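Oxaloacetate acetyl hydrolase (Cryphonectria parasitica, PDB 3LYE) belongs to the phosphoenolpyruvate phosphomutase family of enzymes, whose fold is of the TIM-barrel type. Local coordinates at residues G119-D124 / I166-A171. Numbering follows the deposited sequence.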
# COMPACT_ATOMS: atom_id res chain seq x y z
N GLY A 119 18.42 -4.48 11.54
CA GLY A 119 19.34 -3.38 11.44
C GLY A 119 19.21 -2.72 10.08
O GLY A 119 18.51 -3.21 9.19
N ALA A 120 19.90 -1.60 9.90
CA ALA A 120 19.86 -0.87 8.65
C ALA A 120 21.02 0.07 8.52
O ALA A 120 21.60 0.49 9.51
CB ALA A 120 18.57 -0.02 8.59
N HIS A 121 21.39 0.40 7.27
CA HIS A 121 22.46 1.34 6.97
C HIS A 121 21.86 2.67 6.52
O HIS A 121 20.94 2.74 5.70
CB HIS A 121 23.55 0.79 6.06
CG HIS A 121 23.12 0.35 4.69
ND1 HIS A 121 22.92 1.23 3.64
CD2 HIS A 121 23.03 -0.89 4.16
CE1 HIS A 121 22.68 0.53 2.54
NE2 HIS A 121 22.71 -0.75 2.83
N LEU A 122 22.46 3.73 7.08
CA LEU A 122 22.05 5.14 6.90
C LEU A 122 23.27 5.90 6.44
O LEU A 122 24.28 5.89 7.11
CB LEU A 122 21.54 5.61 8.27
CG LEU A 122 21.17 7.08 8.43
CD1 LEU A 122 20.17 7.51 7.40
CD2 LEU A 122 20.60 7.28 9.84
N GLU A 123 23.14 6.57 5.30
CA GLU A 123 24.23 7.26 4.65
C GLU A 123 24.22 8.75 4.67
O GLU A 123 23.29 9.39 5.15
CB GLU A 123 24.29 6.73 3.20
CG GLU A 123 23.17 7.27 2.32
CD GLU A 123 22.76 6.34 1.18
OE1 GLU A 123 22.25 6.86 0.16
OE2 GLU A 123 22.88 5.12 1.31
N ASP A 124 25.34 9.28 4.17
CA ASP A 124 25.58 10.71 4.09
C ASP A 124 25.34 11.32 2.72
O ASP A 124 25.72 12.46 2.51
CB ASP A 124 26.98 11.06 4.64
CG ASP A 124 28.11 10.36 3.91
OD1 ASP A 124 29.26 10.70 4.23
OD2 ASP A 124 27.84 9.45 3.10
N ILE A 166 23.85 0.90 11.23
CA ILE A 166 25.08 0.93 10.47
C ILE A 166 25.21 2.29 9.84
O ILE A 166 24.33 2.75 9.09
CB ILE A 166 25.08 -0.15 9.36
CG1 ILE A 166 24.94 -1.55 9.96
CG2 ILE A 166 26.32 -0.01 8.45
CD1 ILE A 166 23.96 -2.45 9.17
N ALA A 167 26.30 2.98 10.18
CA ALA A 167 26.60 4.29 9.65
C ALA A 167 27.40 4.12 8.38
O ALA A 167 28.53 3.67 8.42
CB ALA A 167 27.39 5.13 10.65
N ARG A 168 26.80 4.51 7.26
CA ARG A 168 27.45 4.43 5.96
C ARG A 168 27.93 5.80 5.49
O ARG A 168 27.22 6.79 5.66
CB ARG A 168 26.45 3.90 4.91
CG ARG A 168 26.91 4.08 3.46
CD ARG A 168 25.99 3.36 2.51
NE ARG A 168 26.13 3.89 1.17
CZ ARG A 168 25.61 3.33 0.10
NH1 ARG A 168 24.96 2.18 0.19
NH2 ARG A 168 25.75 3.90 -1.09
N THR A 169 29.13 5.83 4.92
CA THR A 169 29.67 7.05 4.37
C THR A 169 30.04 6.75 2.92
O THR A 169 30.72 5.77 2.60
CB THR A 169 30.87 7.69 5.12
OG1 THR A 169 31.28 8.87 4.41
CG2 THR A 169 32.03 6.79 5.24
N ASP A 170 29.59 7.66 2.08
CA ASP A 170 29.82 7.63 0.65
C ASP A 170 30.81 8.75 0.29
O ASP A 170 30.92 9.12 -0.86
CB ASP A 170 28.51 7.91 -0.06
CG ASP A 170 27.62 6.70 -0.10
OD1 ASP A 170 27.94 5.79 -0.87
OD2 ASP A 170 26.61 6.67 0.62
N ALA A 171 31.54 9.25 1.28
CA ALA A 171 32.49 10.34 1.06
C ALA A 171 33.85 10.01 0.42
O ALA A 171 34.60 10.93 0.09
CB ALA A 171 32.76 11.06 2.39
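H121 and L122 pair in parallel with I166 and A167, joining neighbouring strands 119-122 and 164-169 of the parallel barrel sheet; helix 142-158 lies between them in the chain, making a beta-alpha-beta crossover. Backbone bonds alternate along the seam: I166 N to A120 O (2.9 Å), L122 N to I166 O, and R168 N to L122 O. On the other face from L122 and A167, the CB of H121 packs on CG2 of I166, and H121 NE2 is hydrogen-bonded to Y50 OH.

Past the pairing, the side chains of R168 and E123 run side by side. R168 is extended, with CG anti to the backbone N (chi1 166°), which carries its guanidinium beneath E123 OE2. That oxygen sits over the centre of the flat group, 3.5 Å from R168 NE, a salt bridge of charges alone, since no N-H is aimed at the oxygen. Instead, R168 NE bonds to D170 OD2 and R168 NH2 to D170 OD1, 2.9 Å each, a side-on grip; K137 also pairs with D170 OD1.

One residue on from E123, the D124 carboxylate spans two consecutive residues: OD2 takes the D170 N-H through its syn lone pair (2.7 Å), and OD1 accepts from T169 OG1 (2.7 Å) while pairing with R183. T169 OG1 in turn accepts from A171 N, forming an ST turn.

E123 lies near a bound calcium ion, and three acidic side chains gather at these strand ends; their mutual repulsion is probably offset by R168 at E123 and D170, K137 at D170, R183 at D124, and the calcium ion near E123.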